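Local coordinates for immune protein (Enterobacter cloacae, PDB 6D7Y) that binds the toxic C-terminal tip of a CdiA contact-dependent growth inhibition protein and probably neutralises it as its immunity protein, at residues 2-7 against 99-104; 130-135 against 142-147. One frame throughout, in Å; residues are numbered along the deposited sequence.

Interaction 1 of 2, residues 2-7 against 99-104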
loop_
_atom_site.group_PDB
_atom_site.type_symbol
_atom_site.label_atom_id
_atom_site.label_comp_id
_atom_site.label_asym_id
_atom_site.label_seq_id
_atom_site.Cartn_x
_atom_site.Cartn_y
_atom_site.Cartn_z
ATOM N N LYS B 2 2.203 1.746 20.948
ATOM C CA LYS B 2 1.951 2.155 19.552
ATOM C C LYS B 2 2.847 1.294 18.657
ATOM O O LYS B 2 4.009 1.078 18.969
ATOM C CB LYS B 2 2.283 3.620 19.380
ATOM C CG LYS B 2 2.076 4.189 17.993
ATOM C CD LYS B 2 2.157 5.724 18.022
ATOM C CE LYS B 2 3.540 6.245 18.370
ATOM N NZ LYS B 2 4.550 5.832 17.357
ATOM N N GLU B 3 2.299 0.805 17.555
ATOM C CA GLU B 3 3.014 -0.110 16.656
ATOM C C GLU B 3 2.778 0.272 15.222
ATOM O O GLU B 3 1.738 0.841 14.894
ATOM C CB GLU B 3 2.448 -1.513 16.842
ATOM C CG GLU B 3 2.602 -2.118 18.217
ATOM C CD GLU B 3 3.970 -2.716 18.494
ATOM O OE1 GLU B 3 4.910 -2.573 17.662
ATOM O OE2 GLU B 3 4.109 -3.353 19.577
ATOM N N LEU B 4 3.740 -0.073 14.364
ATOM C CA LEU B 4 3.626 0.186 12.958
ATOM C C LEU B 4 2.984 -1.053 12.305
ATOM O O LEU B 4 3.491 -2.188 12.480
ATOM C CB LEU B 4 4.990 0.440 12.333
ATOM C CG LEU B 4 4.956 0.842 10.854
ATOM C CD1 LEU B 4 4.077 2.053 10.584
ATOM C CD2 LEU B 4 6.378 1.138 10.394
ATOM N N PHE B 5 1.888 -0.823 11.581
ATOM C CA PHE B 5 1.182 -1.888 10.870
ATOM C C PHE B 5 1.269 -1.655 9.379
ATOM O O PHE B 5 1.595 -0.560 8.928
ATOM C CB PHE B 5 -0.271 -1.989 11.309
ATOM C CG PHE B 5 -0.440 -2.389 12.751
ATOM C CD1 PHE B 5 -0.485 -3.715 13.122
ATOM C CD2 PHE B 5 -0.503 -1.427 13.738
ATOM C CE1 PHE B 5 -0.589 -4.101 14.453
ATOM C CE2 PHE B 5 -0.633 -1.806 15.070
ATOM C CZ PHE B 5 -0.679 -3.132 15.433
ATOM N N GLU B 6 1.018 -2.695 8.588
ATOM C CA GLU B 6 1.038 -2.484 7.173
ATOM C C GLU B 6 0.176 -3.489 6.417
ATOM O O GLU B 6 -0.114 -4.568 6.915
ATOM C CB GLU B 6 2.471 -2.461 6.591
ATOM C CG GLU B 6 3.121 -3.789 6.400
ATOM C CD GLU B 6 4.559 -3.736 5.848
ATOM O OE1 GLU B 6 4.983 -2.767 5.164
ATOM O OE2 GLU B 6 5.275 -4.718 6.105
ATOM N N VAL B 7 -0.284 -3.057 5.256
ATOM C CA VAL B 7 -1.025 -3.918 4.334
ATOM C C VAL B 7 -0.249 -3.855 3.030
ATOM O O VAL B 7 0.312 -2.815 2.667
ATOM C CB VAL B 7 -2.515 -3.565 4.149
ATOM C CG1 VAL B 7 -3.262 -3.689 5.465
ATOM C CG2 VAL B 7 -2.699 -2.186 3.536
ATOM N N CYS B 99 1.828 1.729 5.080
ATOM C CA CYS B 99 2.291 1.550 6.465
ATOM C C CYS B 99 1.699 2.684 7.285
ATOM O O CYS B 99 1.694 3.823 6.811
ATOM C CB CYS B 99 3.818 1.647 6.546
ATOM S SG CYS B 99 4.685 0.469 5.490
ATOM N N PHE B 100 1.219 2.360 8.482
ATOM C CA PHE B 100 0.575 3.318 9.401
ATOM C C PHE B 100 0.653 2.856 10.853
ATOM O O PHE B 100 0.637 1.659 11.137
ATOM C CB PHE B 100 -0.894 3.501 9.012
ATOM C CG PHE B 100 -1.668 2.207 8.953
ATOM C CD1 PHE B 100 -1.678 1.449 7.801
ATOM C CD2 PHE B 100 -2.385 1.758 10.057
ATOM C CE1 PHE B 100 -2.384 0.253 7.744
ATOM C CE2 PHE B 100 -3.095 0.580 10.014
ATOM C CZ PHE B 100 -3.091 -0.190 8.867
ATOM N N TYR B 101 0.775 3.799 11.791
ATOM C CA TYR B 101 0.803 3.414 13.192
ATOM C C TYR B 101 -0.611 3.293 13.749
ATOM O O TYR B 101 -1.545 3.934 13.241
ATOM C CB TYR B 101 1.590 4.448 14.053
ATOM C CG TYR B 101 3.076 4.423 13.825
ATOM C CD1 TYR B 101 3.664 5.184 12.822
ATOM C CD2 TYR B 101 3.908 3.636 14.615
ATOM C CE1 TYR B 101 5.045 5.158 12.611
ATOM C CE2 TYR B 101 5.274 3.600 14.414
ATOM C CZ TYR B 101 5.841 4.350 13.407
ATOM O OH TYR B 101 7.207 4.322 13.214
HETATM N N MSE B 102 -0.765 2.478 14.795
HETATM C CA MSE B 102 -2.034 2.361 15.532
HETATM C C MSE B 102 -1.620 2.317 16.979
HETATM O O MSE B 102 -0.559 1.788 17.305
HETATM C CB MSE B 102 -2.898 1.155 15.187
HETATM C CG MSE B 102 -3.337 1.129 13.728
HETATM SE SE MSE B 102 -4.635 2.556 13.273
HETATM C CE MSE B 102 -6.075 2.097 14.543
ATOM N N ASN B 103 -2.444 2.873 17.864
ATOM C CA ASN B 103 -2.120 2.917 19.313
ATOM C C ASN B 103 -2.250 1.585 20.044
ATOM O O ASN B 103 -1.656 1.421 21.116
ATOM C CB ASN B 103 -2.953 3.991 20.035
ATOM C CG ASN B 103 -2.518 5.408 19.697
ATOM O OD1 ASN B 103 -1.393 5.638 19.255
ATOM N ND2 ASN B 103 -3.399 6.372 19.944
ATOM N N ASP B 104 -3.002 0.630 19.481
ATOM C CA ASP B 104 -3.160 -0.669 20.130
ATOM C C ASP B 104 -3.580 -1.721 19.119
ATOM O O ASP B 104 -4.008 -1.375 18.015
ATOM C CB ASP B 104 -4.154 -0.576 21.285
ATOM C CG ASP B 104 -5.530 -0.152 20.839
ATOM O OD1 ASP B 104 -6.164 -0.901 20.076
ATOM O OD2 ASP B 104 -6.006 0.911 21.289
#
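Strands 3-7 and 99-102 run antiparallel, with short-segment axes 4.5 Å apart at closest and 139° between their directions. They are neighbours inside the antiparallel sheet of this chain, although 91 residues separate the two segments. E3 with M102 and F5 with F100 are the hydrogen-bonded pairs, and each pair makes two N-H to carbonyl bonds. F5 N to F100 O is the shortest, at 2.8 Å, and its donor sits above the carbonyl plane. The two bonds between E3 and M102 lie nearly along the C=O axes. L4 with Y101 and E6 with C99 are the non-hydrogen-bonded pairs.

The side chains of E3, F5, F100 and selenomethionine M102 leave one face of the sheet. Helix 105-126 packs on this face, touching F5 and M102. CE2 of F5 lies 3.7 Å from CB of M102, and the two side chains cross at about a right angle. The ring of F5 also meets F105 edge-to-face. F100 has its CG in the crowded position between N and the carbonyl carbon (chi1 55°). This sets its ring against F5, whose O lies over one face near the rim.

The opposite face carries L4, E6, C99 and Y101. The Y101 ring is sandwiched there. CD1 of L4 makes a CH-pi contact over the centre of one face, 3.9 Å from the centroid. The K2 chain bends at its last two torsions and brings NZ over the other face, a cation-pi contact 4.0 Å from the centroid. E6 directs OE2 to the backbone N of A138. Its OE1 stands 3.3 Å from SG of C99.

Interaction 2 of 2, residues 130-135 against 142-147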
loop_
_atom_site.group_PDB
_atom_site.type_symbol
_atom_site.label_atom_id
_atom_site.label_comp_id
_atom_site.label_asym_id
_atom_site.label_seq_id
_atom_site.Cartn_x
_atom_site.Cartn_y
_atom_site.Cartn_z
ATOM N N ASN B 130 -1.360 -11.486 -4.326
ATOM C CA ASN B 130 -1.811 -11.704 -2.960
ATOM C C ASN B 130 -1.961 -10.368 -2.279
ATOM O O ASN B 130 -1.408 -9.376 -2.746
ATOM C CB ASN B 130 -0.765 -12.476 -2.151
ATOM C CG ASN B 130 -0.588 -13.893 -2.607
ATOM O OD1 ASN B 130 -1.523 -14.691 -2.588
ATOM N ND2 ASN B 130 0.634 -14.235 -2.962
ATOM N N PHE B 131 -2.745 -10.366 -1.212
ATOM C CA PHE B 131 -2.920 -9.170 -0.365
ATOM C C PHE B 131 -2.900 -9.669 1.080
ATOM O O PHE B 131 -3.413 -10.752 1.378
ATOM C CB PHE B 131 -4.150 -8.344 -0.748
ATOM C CG PHE B 131 -5.454 -9.081 -0.725
ATOM C CD1 PHE B 131 -5.844 -9.873 -1.807
ATOM C CD2 PHE B 131 -6.350 -8.929 0.322
ATOM C CE1 PHE B 131 -7.067 -10.531 -1.804
ATOM C CE2 PHE B 131 -7.572 -9.589 0.326
ATOM C CZ PHE B 131 -7.929 -10.395 -0.736
ATOM N N TYR B 132 -2.293 -8.913 1.990
ATOM C CA TYR B 132 -2.194 -9.360 3.374
ATOM C C TYR B 132 -1.889 -8.184 4.227
ATOM O O TYR B 132 -1.522 -7.136 3.701
ATOM C CB TYR B 132 -1.153 -10.486 3.575
ATOM C CG TYR B 132 0.204 -10.282 2.923
ATOM C CD1 TYR B 132 1.219 -9.604 3.574
ATOM C CD2 TYR B 132 0.471 -10.779 1.648
ATOM C CE1 TYR B 132 2.459 -9.430 2.991
ATOM C CE2 TYR B 132 1.716 -10.620 1.054
ATOM C CZ TYR B 132 2.702 -9.922 1.727
ATOM O OH TYR B 132 3.944 -9.733 1.165
ATOM N N GLY B 133 -2.092 -8.358 5.525
ATOM C CA GLY B 133 -1.873 -7.278 6.475
ATOM C C GLY B 133 -1.434 -7.808 7.815
ATOM O O GLY B 133 -1.858 -8.874 8.253
ATOM N N GLY B 134 -0.604 -7.024 8.500
ATOM C CA GLY B 134 -0.106 -7.450 9.777
ATOM C C GLY B 134 0.755 -6.423 10.467
ATOM O O GLY B 134 0.912 -5.287 9.976
ATOM N N LEU B 135 1.299 -6.835 11.606
ATOM C CA LEU B 135 2.271 -6.017 12.333
ATOM C C LEU B 135 3.448 -5.921 11.378
ATOM O O LEU B 135 3.762 -6.886 10.663
ATOM C CB LEU B 135 2.709 -6.748 13.591
ATOM C CG LEU B 135 3.780 -6.078 14.432
ATOM C CD1 LEU B 135 3.251 -4.812 15.090
ATOM C CD2 LEU B 135 4.211 -7.082 15.477
ATOM N N GLU B 142 3.447 -15.013 11.070
ATOM C CA GLU B 142 3.093 -15.125 12.488
ATOM C C GLU B 142 2.380 -13.918 13.109
ATOM O O GLU B 142 1.679 -14.064 14.116
ATOM C CB GLU B 142 4.292 -15.541 13.355
ATOM C CG GLU B 142 5.498 -14.608 13.386
ATOM C CD GLU B 142 6.504 -14.791 12.239
ATOM O OE1 GLU B 142 6.127 -15.229 11.113
ATOM O OE2 GLU B 142 7.710 -14.496 12.483
ATOM N N THR B 143 2.545 -12.743 12.517
ATOM C CA THR B 143 1.895 -11.548 13.037
ATOM C C THR B 143 0.897 -10.896 12.072
ATOM O O THR B 143 0.575 -9.705 12.191
ATOM C CB THR B 143 2.916 -10.520 13.617
ATOM O OG1 THR B 143 3.940 -10.244 12.657
ATOM C CG2 THR B 143 3.552 -11.056 14.863
ATOM N N ARG B 144 0.368 -11.667 11.127
ATOM C CA ARG B 144 -0.650 -11.152 10.251
ATOM C C ARG B 144 -2.045 -11.205 10.873
ATOM O O ARG B 144 -2.336 -12.033 11.750
ATOM C CB ARG B 144 -0.710 -11.925 8.925
ATOM C CG ARG B 144 0.473 -11.705 8.016
ATOM C CD ARG B 144 0.304 -12.477 6.701
ATOM N NE ARG B 144 1.512 -12.413 5.897
ATOM C CZ ARG B 144 1.693 -13.094 4.765
ATOM N NH1 ARG B 144 2.855 -13.022 4.139
ATOM N NH2 ARG B 144 0.731 -13.875 4.290
ATOM N N PHE B 145 -2.885 -10.298 10.397
ATOM C CA PHE B 145 -4.323 -10.232 10.731
ATOM C C PHE B 145 -5.102 -10.919 9.612
ATOM O O PHE B 145 -6.216 -11.426 9.835
ATOM C CB PHE B 145 -4.822 -8.815 10.906
ATOM C CG PHE B 145 -4.395 -8.180 12.189
ATOM C CD1 PHE B 145 -3.152 -7.557 12.297
ATOM C CD2 PHE B 145 -5.230 -8.194 13.287
ATOM C CE1 PHE B 145 -2.752 -6.963 13.485
ATOM C CE2 PHE B 145 -4.837 -7.585 14.484
ATOM C CZ PHE B 145 -3.613 -6.970 14.575
ATOM N N PHE B 146 -4.558 -10.896 8.406
ATOM C CA PHE B 146 -5.209 -11.599 7.296
ATOM C C PHE B 146 -4.275 -11.857 6.116
ATOM O O PHE B 146 -3.280 -11.183 5.936
ATOM C CB PHE B 146 -6.455 -10.801 6.785
ATOM C CG PHE B 146 -6.113 -9.507 6.117
ATOM C CD1 PHE B 146 -5.984 -8.338 6.863
ATOM C CD2 PHE B 146 -5.868 -9.455 4.751
ATOM C CE1 PHE B 146 -5.657 -7.136 6.245
ATOM C CE2 PHE B 146 -5.529 -8.262 4.133
ATOM C CZ PHE B 146 -5.415 -7.095 4.883
ATOM N N THR B 147 -4.628 -12.866 5.304
ATOM C CA THR B 147 -3.914 -13.142 4.083
ATOM C C THR B 147 -5.027 -13.487 3.098
ATOM O O THR B 147 -5.790 -14.422 3.335
ATOM C CB THR B 147 -2.949 -14.328 4.159
ATOM O OG1 THR B 147 -1.978 -14.092 5.164
ATOM C CG2 THR B 147 -2.243 -14.514 2.801
HETATM O O HOH W 1 3.016 -9.539 10.223
#
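Strand 130-135 pairs with 144-147 as an antiparallel beta hairpin interrupted by a classic beta bulge. G133 is paired with two residues, F145 and F146, and the register slips by one before G134 and R144. G133 O accepts from two backbone nitrogens, at 2.8 Å from F145 N and, in a weak bond, at 3.4 Å from F146 N. G133 N returns a bond to F146 O.

The tight part lies around the glycines. CG of F146 takes the crowded position between N and the carbonyl carbon (chi1 68°), which lays its ring flat over the Y132-G133 peptide. G133 N sits over the ring centre, and CA makes a CH-pi contact. With no side chain at G133, the ring can come this close. CA of G134 meets the F145 ring at its edge, in plane. Both phenylalanines also touch helix 105-126.

R144 and Y132 stack on the other side of the hairpin. The guanidinium lies flat on the tyrosine ring, with centres 3.9 Å apart and planes at 9°. The arginine chain is extended from CG to NE. Its rotation is fixed by bonds from NE to A138 O, NH1 to S139 O and, in plane, NH2 to T147 OG1. Polar bonds thus hold its rim, and the tyrosine ring one face.

The partly exposed end, at L135 and T143, is looser. L135 N bonds to T143 O, and the two CB atoms are 3.8 Å apart. One water bridges them: it donates to L135 O at 2.8 Å and lies 2.7 Å from T143 OG1.

Strands 3-10 and 130-135 are neighbours in one sheet, so interactions 1 and 2 join directly. E6 N probably donates to G134 O, and CE1 of F5 packs on CE1 of F145. The faces that carry the phenylalanines form core: F5, F131, F145 and F146 touch helix 105-126, and F100 packs on strand 78-90. Interaction 1 is only partly buried: it pairs regular strands distant in sequence and reaches the surface at its K2 end. Interaction 2 is more buried and local, a bulged hairpin. Each has a cation over a tyrosine. The lysine amine of 2-7 sits over an exposed ring, whereas the arginine of 142-147 is stacked flat on a buried one and tied by hydrogen bonds.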